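Local coordinates for integron gene cassette protein HFX_CASS3 (Uncultured bacterium, PDB 3FYN) that is of unknown function but belongs to the GNAT acetyltransferase family, so it probably transfers an acyl group from a coenzyme A thioester, at residues V26-I31 with R72-A77; P35-L40 with V83-L88; S42-E47 with D105-P110. All coordinates share one frame; numbering follows the deposited sequence. Where two conformers were deposited one is given.

Contact 1 (V26-I31 with R72-A77)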
loop_
_atom_site.group_PDB
_atom_site.type_symbol
_atom_site.label_atom_id
_atom_site.label_comp_id
_atom_site.label_asym_id
_atom_site.label_seq_id
_atom_site.Cartn_x
_atom_site.Cartn_y
_atom_site.Cartn_z
ATOM N N VAL A 26 9.785 14.044 -17.830
ATOM C CA VAL A 26 8.782 13.524 -16.908
ATOM C C VAL A 26 8.206 14.683 -16.100
ATOM O O VAL A 26 8.924 15.324 -15.332
ATOM C CB VAL A 26 9.382 12.465 -15.968
ATOM C CG1 VAL A 26 8.281 11.818 -15.125
ATOM C CG2 VAL A 26 10.138 11.403 -16.779
ATOM N N ARG A 27 6.915 14.953 -16.283
ATOM C CA ARG A 27 6.296 16.146 -15.718
ATOM C C ARG A 27 5.097 15.805 -14.847
ATOM O O ARG A 27 4.432 14.790 -15.050
ATOM C CB ARG A 27 5.861 17.110 -16.828
ATOM C CG ARG A 27 4.706 16.617 -17.691
ATOM C CD ARG A 27 4.124 17.778 -18.493
ATOM N NE ARG A 27 3.029 17.397 -19.388
ATOM C CZ ARG A 27 1.751 17.306 -19.025
ATOM N NH1 ARG A 27 1.387 17.543 -17.768
ATOM N NH2 ARG A 27 0.835 16.971 -19.921
ATOM N N THR A 28 4.809 16.672 -13.886
ATOM C CA THR A 28 3.660 16.452 -13.024
ATOM C C THR A 28 2.371 16.559 -13.836
ATOM O O THR A 28 2.266 17.368 -14.761
ATOM C CB THR A 28 3.631 17.445 -11.851
ATOM O OG1 THR A 28 3.583 18.783 -12.356
ATOM C CG2 THR A 28 4.870 17.280 -10.996
ATOM N N ALA A 29 1.399 15.720 -13.497
ATOM C CA ALA A 29 0.110 15.727 -14.178
ATOM C C ALA A 29 -0.888 16.592 -13.418
ATOM O O ALA A 29 -0.831 16.690 -12.196
ATOM C CB ALA A 29 -0.420 14.305 -14.321
ATOM N N HIS A 30 -1.790 17.229 -14.158
ATOM C CA HIS A 30 -2.825 18.074 -13.572
ATOM C C HIS A 30 -4.205 17.621 -14.040
ATOM O O HIS A 30 -4.319 16.720 -14.869
ATOM C CB HIS A 30 -2.596 19.542 -13.942
ATOM C CG HIS A 30 -2.423 19.775 -15.411
ATOM N ND1 HIS A 30 -1.186 19.918 -16.002
ATOM C CD2 HIS A 30 -3.330 19.888 -16.409
ATOM C CE1 HIS A 30 -1.339 20.109 -17.300
ATOM N NE2 HIS A 30 -2.631 20.096 -17.573
ATOM N N ILE A 31 -5.249 18.252 -13.510
ATOM C CA ILE A 31 -6.619 17.876 -13.834
ATOM C C ILE A 31 -6.899 17.899 -15.341
ATOM O O ILE A 31 -7.629 17.053 -15.853
ATOM C CB ILE A 31 -7.633 18.761 -13.074
ATOM C CG1 ILE A 31 -9.039 18.164 -13.163
ATOM C CG2 ILE A 31 -7.594 20.195 -13.587
ATOM C CD1 ILE A 31 -9.189 16.875 -12.391
ATOM N N ARG A 72 0.611 10.748 -6.379
ATOM C CA ARG A 72 0.988 11.688 -7.427
ATOM C C ARG A 72 1.009 10.985 -8.769
ATOM O O ARG A 72 1.258 9.788 -8.842
ATOM C CB ARG A 72 2.395 12.228 -7.166
ATOM C CG ARG A 72 2.576 12.968 -5.858
ATOM C CD ARG A 72 1.934 14.334 -5.910
ATOM N NE ARG A 72 2.478 15.207 -4.880
ATOM C CZ ARG A 72 2.117 15.143 -3.606
ATOM N NH1 ARG A 72 1.217 14.244 -3.229
ATOM N NH2 ARG A 72 2.652 15.966 -2.717
ATOM N N ILE A 73 0.789 11.748 -9.835
ATOM C CA ILE A 73 0.860 11.216 -11.187
ATOM C C ILE A 73 1.806 12.082 -12.012
ATOM O O ILE A 73 1.787 13.308 -11.902
ATOM C CB ILE A 73 -0.529 11.214 -11.852
ATOM C CG1 ILE A 73 -1.549 10.492 -10.961
ATOM C CG2 ILE A 73 -0.465 10.575 -13.236
ATOM C CD1 ILE A 73 -2.986 10.627 -11.441
ATOM N N TRP A 74 2.642 11.437 -12.821
ATOM C CA TRP A 74 3.497 12.135 -13.780
ATOM C C TRP A 74 3.194 11.636 -15.185
ATOM O O TRP A 74 2.856 10.464 -15.374
ATOM C CB TRP A 74 4.970 11.867 -13.490
ATOM C CG TRP A 74 5.526 12.521 -12.275
ATOM C CD1 TRP A 74 6.230 13.696 -12.226
ATOM C CD2 TRP A 74 5.486 12.023 -10.936
ATOM N NE1 TRP A 74 6.618 13.963 -10.938
ATOM C CE2 TRP A 74 6.167 12.957 -10.123
ATOM C CE3 TRP A 74 4.933 10.883 -10.337
ATOM C CZ2 TRP A 74 6.316 12.784 -8.749
ATOM C CZ3 TRP A 74 5.085 10.713 -8.969
ATOM C CH2 TRP A 74 5.771 11.660 -8.191
ATOM N N LEU A 75 3.330 12.527 -16.165
ATOM C CA LEU A 75 3.220 12.162 -17.567
ATOM C C LEU A 75 4.611 12.144 -18.168
ATOM O O LEU A 75 5.495 12.889 -17.737
ATOM C CB LEU A 75 2.343 13.158 -18.326
ATOM C CG LEU A 75 0.840 12.899 -18.172
ATOM C CD1 LEU A 75 0.024 14.159 -18.407
ATOM C CD2 LEU A 75 0.395 11.786 -19.104
ATOM N N ILE A 76 4.798 11.279 -19.156
ATOM C CA ILE A 76 6.078 11.126 -19.819
ATOM C C ILE A 76 5.929 11.710 -21.207
ATOM O O ILE A 76 5.103 11.249 -21.994
ATOM C CB ILE A 76 6.477 9.644 -19.887
ATOM C CG1 ILE A 76 6.568 9.068 -18.469
ATOM C CG2 ILE A 76 7.800 9.473 -20.628
ATOM C CD1 ILE A 76 6.762 7.568 -18.421
ATOM N N ALA A 77 6.714 12.744 -21.487
ATOM C CA ALA A 77 6.552 13.526 -22.706
ATOM C C ALA A 77 7.603 13.216 -23.760
ATOM O O ALA A 77 8.760 12.952 -23.448
ATOM C CB ALA A 77 6.570 15.012 -22.380
#
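R27 and L75 form the hydrogen-bonded pair where the short edge strand 26-28 runs antiparallel to strand 72-77. This pairing opens the mixed sheet of the GNAT fold. R27 N donates to L75 O at 2.9 Å, nearly straight at 170°. L75 N returns a bond to R27 O. Past the end of the edge strand, A29 N still reaches I73 O at 2.9 Å, but here the donor sits 32° out of the carbonyl plane.

The side chains divide between the two faces. V26 and W74 meet on the face covered by helix 117-131, with V26 CG1 3.7 Å from W74 CB. T28 CG2 comes as close to W74 NE1. A smaller residue such as alanine in place of W74 would probably open a gap beneath T124 and V125 of that helix and strip T28 CG2 of its neighbour.

The other face bears R27, A29 and L75. A29 CB touches I73 CG2 and L75 CD1, and helix 34-47 closes over L75 through L37 and L40. R27 and L75 lie side by side and point the same way. R27 stays extended from CG to NE, and D33 holds its end through a salt bridge to NH1, which also makes a weak bond to T28 O. One face of the guanidinium lies over L75, whose CD1 is 3.3 Å from R27 NH2.

Contact 2 (P35-L40 with V83-L88)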
loop_
_atom_site.group_PDB
_atom_site.type_symbol
_atom_site.label_atom_id
_atom_site.label_comp_id
_atom_site.label_asym_id
_atom_site.label_seq_id
_atom_site.Cartn_x
_atom_site.Cartn_y
_atom_site.Cartn_z
ATOM N N PRO A 35 -8.112 13.560 -19.686
ATOM C CA PRO A 35 -8.440 12.869 -20.937
ATOM C C PRO A 35 -7.271 12.068 -21.519
ATOM O O PRO A 35 -7.482 10.952 -21.996
ATOM C CB PRO A 35 -8.847 14.013 -21.869
ATOM C CG PRO A 35 -9.428 15.035 -20.938
ATOM C CD PRO A 35 -8.556 14.965 -19.702
ATOM N N VAL A 36 -6.061 12.622 -21.484
ATOM C CA VAL A 36 -4.899 11.899 -21.987
ATOM C C VAL A 36 -4.533 10.715 -21.080
ATOM O O VAL A 36 -4.181 9.637 -21.565
ATOM C CB VAL A 36 -3.690 12.841 -22.213
ATOM C CG1 VAL A 36 -2.400 12.044 -22.323
ATOM C CG2 VAL A 36 -3.902 13.686 -23.471
ATOM N N LEU A 37 -4.639 10.904 -19.765
ATOM C CA LEU A 37 -4.370 9.814 -18.830
ATOM C C LEU A 37 -5.311 8.635 -19.064
ATOM O O LEU A 37 -4.897 7.474 -19.035
ATOM C CB LEU A 37 -4.482 10.297 -17.382
ATOM C CG LEU A 37 -3.286 11.142 -16.931
ATOM C CD1 LEU A 37 -3.626 11.938 -15.666
ATOM C CD2 LEU A 37 -2.045 10.260 -16.730
ATOM N N VAL A 38 -6.581 8.941 -19.298
ATOM C CA VAL A 38 -7.566 7.904 -19.570
ATOM C C VAL A 38 -7.247 7.150 -20.865
ATOM O O VAL A 38 -7.348 5.924 -20.908
ATOM C CB VAL A 38 -8.996 8.470 -19.590
ATOM C CG1 VAL A 38 -9.984 7.412 -20.067
ATOM C CG2 VAL A 38 -9.376 8.953 -18.195
ATOM N N ARG A 39 -6.858 7.875 -21.914
ATOM C CA ARG A 39 -6.473 7.212 -23.154
ATOM C C ARG A 39 -5.274 6.296 -22.944
ATOM O O ARG A 39 -5.253 5.162 -23.424
ATOM C CB ARG A 39 -6.160 8.214 -24.268
ATOM C CG ARG A 39 -5.672 7.520 -25.531
ATOM C CD ARG A 39 -5.524 8.471 -26.705
ATOM N NE ARG A 39 -4.412 9.399 -26.531
ATOM C CZ ARG A 39 -4.537 10.620 -26.024
ATOM N NH1 ARG A 39 -5.730 11.051 -25.633
ATOM N NH2 ARG A 39 -3.474 11.403 -25.900
ATOM N N LEU A 40 -4.270 6.793 -22.230
ATOM C CA LEU A 40 -3.071 6.005 -21.991
ATOM C C LEU A 40 -3.393 4.755 -21.170
ATOM O O LEU A 40 -2.930 3.658 -21.489
ATOM C CB LEU A 40 -1.978 6.844 -21.318
ATOM C CG LEU A 40 -1.330 7.892 -22.228
ATOM C CD1 LEU A 40 -0.481 8.836 -21.398
ATOM C CD2 LEU A 40 -0.494 7.229 -23.323
ATOM N N VAL A 83 3.551 10.161 -23.983
ATOM C CA VAL A 83 3.680 8.799 -24.488
ATOM C C VAL A 83 3.691 7.771 -23.362
ATOM O O VAL A 83 3.917 6.587 -23.594
ATOM C CB VAL A 83 4.951 8.626 -25.343
ATOM C CG1 VAL A 83 4.893 9.534 -26.565
ATOM C CG2 VAL A 83 6.206 8.899 -24.519
ATOM N N GLY A 84 3.450 8.228 -22.140
ATOM C CA GLY A 84 3.403 7.329 -21.006
ATOM C C GLY A 84 3.019 8.049 -19.736
ATOM O O GLY A 84 2.850 9.268 -19.726
ATOM N N TYR A 85 2.866 7.289 -18.656
ATOM C CA TYR A 85 2.587 7.885 -17.361
ATOM C C TYR A 85 3.000 6.947 -16.249
ATOM O O TYR A 85 3.233 5.754 -16.467
ATOM C CB TYR A 85 1.096 8.255 -17.230
ATOM C CG TYR A 85 0.167 7.072 -17.067
ATOM C CD1 TYR A 85 -0.202 6.297 -18.161
ATOM C CD2 TYR A 85 -0.330 6.721 -15.814
ATOM C CE1 TYR A 85 -1.049 5.212 -18.016
ATOM C CE2 TYR A 85 -1.181 5.641 -15.660
ATOM C CZ TYR A 85 -1.534 4.890 -16.762
ATOM O OH TYR A 85 -2.371 3.814 -16.615
ATOM N N ILE A 86 3.110 7.502 -15.054
ATOM C CA ILE A 86 3.457 6.711 -13.884
ATOM C C ILE A 86 2.698 7.246 -12.685
ATOM O O ILE A 86 2.535 8.461 -12.524
ATOM C CB ILE A 86 4.992 6.701 -13.646
ATOM C CG1 ILE A 86 5.379 5.700 -12.553
ATOM C CG2 ILE A 86 5.518 8.104 -13.345
ATOM C CD1 ILE A 86 6.858 5.341 -12.571
ATOM N N VAL A 87 2.218 6.329 -11.852
ATOM C CA VAL A 87 1.405 6.684 -10.706
ATOM C C VAL A 87 2.076 6.231 -9.423
ATOM O O VAL A 87 2.440 5.068 -9.283
ATOM C CB VAL A 87 0.011 6.026 -10.790
ATOM C CG1 VAL A 87 -0.812 6.392 -9.576
ATOM C CG2 VAL A 87 -0.693 6.456 -12.069
ATOM N N LEU A 88 2.237 7.164 -8.493
ATOM C CA LEU A 88 2.724 6.869 -7.150
ATOM C C LEU A 88 1.553 6.918 -6.175
ATOM O O LEU A 88 0.834 7.915 -6.113
ATOM C CB LEU A 88 3.766 7.916 -6.739
ATOM C CG LEU A 88 4.173 7.952 -5.262
ATOM C CD1 LEU A 88 5.000 6.725 -4.887
ATOM C CD2 LEU A 88 4.949 9.221 -4.959
#
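L37 and L40, one turn apart on helix 35-40, close on Y85 of strand 83-88 from two directions. L37 passes obliquely across the root of the tyrosine. Its CD2 branch does the touching, 3.8 Å from Y85 CB and 3.9 Å from Y85 CG. L40 meets the ring obliquely through its CB, 3.7 Å from Y85 CD1 and 3.8 Å from Y85 CE1. Y85 CB points toward the helix, and with CG between the backbone N and the carbonyl carbon (chi1 72°) the ring lies within reach of both leucines. V87 CG2, from the same strand, lies at the ring edge in its plane.

L40 reaches further along the strand than its CB contact suggests. Its CD1 is 3.8 Å from G84 O, and its CD2 lies over the V83 carbonyl carbon.

The helix crosses the strand almost at a right angle, 96° between their directions, with the axes 8.8 Å apart. It is the first helix of the GNAT fold, lying over the sheet. V83 and G84 both face I76 of strand 71-78, which makes a classic beta bulge. The bulge falls where L40 sits over the strand.

Every touching residue is buried, and the contact across the two segments is made by apolar packing. Around it, L37 also meets I73, L75 and F61, the last on helix 54-66. F107 of strand 98-108 touches both L40 and Y85. On the other face of the sheet, I86 packs against L122 and V125 of helix 117-131.

Contact 3 (S42-E47 with D105-P110). With MG (magnesium ion), chain B.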
loop_
_atom_site.group_PDB
_atom_site.type_symbol
_atom_site.label_atom_id
_atom_site.label_comp_id
_atom_site.label_asym_id
_atom_site.label_seq_id
_atom_site.Cartn_x
_atom_site.Cartn_y
_atom_site.Cartn_z
ATOM N N SER A 42 -6.207 3.293 -21.058
ATOM C CA SER A 42 -6.998 2.435 -21.938
ATOM C C SER A 42 -6.095 1.639 -22.872
ATOM O O SER A 42 -6.348 0.464 -23.148
ATOM C CB SER A 42 -8.001 3.258 -22.748
ATOM O OG SER A 42 -8.941 3.894 -21.901
ATOM N N GLU A 43 -5.035 2.280 -23.357
ATOM C CA GLU A 43 -4.076 1.596 -24.220
ATOM C C GLU A 43 -3.346 0.510 -23.439
ATOM O O GLU A 43 -3.169 -0.611 -23.916
ATOM C CB GLU A 43 -3.074 2.591 -24.806
ATOM C CG GLU A 43 -3.698 3.574 -25.782
ATOM C CD GLU A 43 -2.707 4.590 -26.299
ATOM O OE1 GLU A 43 -1.493 4.410 -26.068
ATOM O OE2 GLU A 43 -3.143 5.564 -26.944
ATOM N N PHE A 44 -2.922 0.869 -22.230
ATOM C CA PHE A 44 -2.244 -0.030 -21.306
ATOM C C PHE A 44 -3.109 -1.274 -21.077
ATOM O O PHE A 44 -2.638 -2.410 -21.174
ATOM C CB PHE A 44 -2.007 0.743 -19.999
ATOM C CG PHE A 44 -1.247 -0.011 -18.942
ATOM C CD1 PHE A 44 -0.387 -1.048 -19.267
ATOM C CD2 PHE A 44 -1.360 0.366 -17.615
ATOM C CE1 PHE A 44 0.318 -1.720 -18.280
ATOM C CE2 PHE A 44 -0.657 -0.296 -16.623
ATOM C CZ PHE A 44 0.186 -1.339 -16.957
ATOM N N TYR A 45 -4.386 -1.051 -20.795
ATOM C CA TYR A 45 -5.316 -2.152 -20.585
ATOM C C TYR A 45 -5.588 -2.975 -21.845
ATOM O O TYR A 45 -5.677 -4.207 -21.783
ATOM C CB TYR A 45 -6.615 -1.643 -19.954
ATOM C CG TYR A 45 -6.521 -1.625 -18.451
ATOM C CD1 TYR A 45 -5.548 -0.869 -17.809
ATOM C CD2 TYR A 45 -7.360 -2.409 -17.673
ATOM C CE1 TYR A 45 -5.437 -0.867 -16.433
ATOM C CE2 TYR A 45 -7.256 -2.413 -16.293
ATOM C CZ TYR A 45 -6.292 -1.639 -15.681
ATOM O OH TYR A 45 -6.174 -1.636 -14.312
ATOM N N GLN A 46 -5.715 -2.305 -22.984
ATOM C CA GLN A 46 -5.971 -3.011 -24.234
ATOM C C GLN A 46 -4.807 -3.932 -24.585
ATOM O O GLN A 46 -5.008 -5.019 -25.127
ATOM C CB GLN A 46 -6.240 -2.029 -25.376
ATOM C CG GLN A 46 -6.647 -2.698 -26.679
ATOM C CD GLN A 46 -7.258 -1.724 -27.667
ATOM O OE1 GLN A 46 -7.208 -0.509 -27.471
ATOM N NE2 GLN A 46 -7.844 -2.253 -28.736
ATOM N N GLU A 47 -3.592 -3.499 -24.263
ATOM C CA GLU A 47 -2.402 -4.303 -24.527
ATOM C C GLU A 47 -2.441 -5.607 -23.737
ATOM O O GLU A 47 -1.873 -6.617 -24.159
ATOM C CB GLU A 47 -1.123 -3.517 -24.203
ATOM C CG GLU A 47 0.158 -4.234 -24.620
ATOM C CD GLU A 47 1.402 -3.373 -24.477
ATOM O OE1 GLU A 47 1.300 -2.253 -23.938
ATOM O OE2 GLU A 47 2.488 -3.821 -24.906
ATOM N N ASP A 105 0.901 2.174 -11.024
ATOM C CA ASP A 105 0.716 1.870 -12.437
ATOM C C ASP A 105 1.822 2.571 -13.206
ATOM O O ASP A 105 2.326 3.607 -12.779
ATOM C CB ASP A 105 -0.659 2.315 -12.943
ATOM C CG ASP A 105 -1.638 1.155 -13.062
ATOM O OD1 ASP A 105 -1.171 -0.002 -13.134
ATOM O OD2 ASP A 105 -2.864 1.393 -13.099
ATOM N N PHE A 106 2.199 1.997 -14.339
ATOM C CA PHE A 106 3.374 2.453 -15.063
ATOM C C PHE A 106 3.237 1.961 -16.490
ATOM O O PHE A 106 3.198 0.757 -16.742
ATOM C CB PHE A 106 4.620 1.874 -14.381
ATOM C CG PHE A 106 5.927 2.296 -14.990
ATOM C CD1 PHE A 106 6.037 3.458 -15.736
ATOM C CD2 PHE A 106 7.068 1.537 -14.767
ATOM C CE1 PHE A 106 7.256 3.838 -16.267
ATOM C CE2 PHE A 106 8.286 1.913 -15.295
ATOM C CZ PHE A 106 8.381 3.064 -16.046
ATOM N N PHE A 107 3.147 2.900 -17.423
ATOM C CA PHE A 107 2.942 2.561 -18.825
ATOM C C PHE A 107 3.740 3.484 -19.725
ATOM O O PHE A 107 3.690 4.707 -19.582
ATOM C CB PHE A 107 1.457 2.660 -19.179
ATOM C CG PHE A 107 1.152 2.424 -20.643
ATOM C CD1 PHE A 107 1.333 1.172 -21.212
ATOM C CD2 PHE A 107 0.660 3.452 -21.441
ATOM C CE1 PHE A 107 1.034 0.945 -22.553
ATOM C CE2 PHE A 107 0.366 3.230 -22.783
ATOM C CZ PHE A 107 0.552 1.977 -23.334
ATOM N N VAL A 108 4.477 2.883 -20.651
ATOM C CA VAL A 108 5.098 3.615 -21.745
ATOM C C VAL A 108 4.594 2.988 -23.042
ATOM O O VAL A 108 4.618 1.768 -23.178
ATOM C CB VAL A 108 6.633 3.510 -21.688
ATOM C CG1 VAL A 108 7.263 4.162 -22.918
ATOM C CG2 VAL A 108 7.159 4.148 -20.409
ATOM N N ARG A 109 4.122 3.808 -23.978
ATOM C CA ARG A 109 3.637 3.300 -25.257
ATOM C C ARG A 109 4.703 2.429 -25.910
ATOM O O ARG A 109 5.887 2.734 -25.826
ATOM C CB ARG A 109 3.282 4.459 -26.194
ATOM C CG ARG A 109 1.911 5.052 -25.949
ATOM C CD ARG A 109 1.638 6.228 -26.870
ATOM N NE ARG A 109 0.231 6.612 -26.835
ATOM C CZ ARG A 109 -0.228 7.831 -27.102
ATOM N NH1 ARG A 109 0.615 8.807 -27.421
ATOM N NH2 ARG A 109 -1.535 8.076 -27.039
ATOM N N PRO A 110 4.283 1.340 -26.569
ATOM C CA PRO A 110 5.240 0.412 -27.186
ATOM C C PRO A 110 6.311 1.119 -28.026
ATOM O O PRO A 110 7.495 0.803 -27.880
ATOM C CB PRO A 110 4.347 -0.471 -28.061
ATOM C CG PRO A 110 3.025 -0.491 -27.320
ATOM C CD PRO A 110 2.886 0.886 -26.714
HETATM MG MG MG B . -2.087 -2.008 -12.821
HETATM O O HOH W 1 -4.118 -0.831 -12.657
HETATM O O HOH W 2 -2.472 -2.313 -15.147
HETATM O O HOH W 3 -2.902 -4.053 -12.298
HETATM O O HOH W 4 -1.547 -1.580 -10.652
HETATM O O HOH W 5 0.067 -3.031 -13.043
#
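E43 meets R109 in a side-on salt bridge. R109 NE donates to the syn lone pair of E43 OE1, 2.9 Å away and nearly straight at 172°. R109 NH2 takes E43 OE2 at 3.0 Å. Carboxylate and guanidinium are nearly coplanar, 20° apart, so the two bonds fix how both groups are turned. E43 OE1 also lies at the edge of the F107 ring.

F44 comes next and slides past F107 in the opposite direction. In each phenylalanine CG is anti to the backbone N (chi1 -177° in F44), and each CB lands over the other ring's face. F44 CB is 3.8 Å from the centroid of the F107 ring; the rings themselves are slid apart and barely overlap. The far edge of F44 meets the D105 carboxylate, with F44 CE2 3.5 Å from D105 OD1.

Y45 reaches D105 through water. Water 1 lies 2.8 Å from Y45 OH and donates to D105 OD2. It is also a ligand of the magnesium ion.

E47 crosses F107 obliquely, its OE1 at the ring edge 3.5 Å from F107 CE1. Its main polar partner is R113, at the start of an R-x-x-G-x-G run like that of the GNAT pyrophosphate-binding loop.

D105 OD1 binds magnesium at 2.2 Å, and five waters complete six-fold coordination. With one protein ligand, the ion is held largely by its water shell. It probably helps offset the charge of D105, while the salt bridge of E43 ties the helix to R109, just past the strand end, and that of E47 ties it to R113 in the following loop.

The three contacts step across one sheet. Contact 1 joins strands 26-28 and 71-78, contact 2 lays helix 34-47 on strand 81-93, and contact 3 lays the same helix on strand 98-108. Centres of contacts 1 and 2 are 8 Å apart, as are those of 2 and 3; contacts 1 and 3 are 15 Å apart. Main-chain bonds probably stitch neighbours together: I76 O to V83 N at 2.7 Å, and V83 O to R109 N at 2.8 Å. The magnesium ion sits at contact 3. The side chain of Y85 in contact 2 is about 7 Å from a bound magnesium ion, that of I73 in contact 1 about 13 Å.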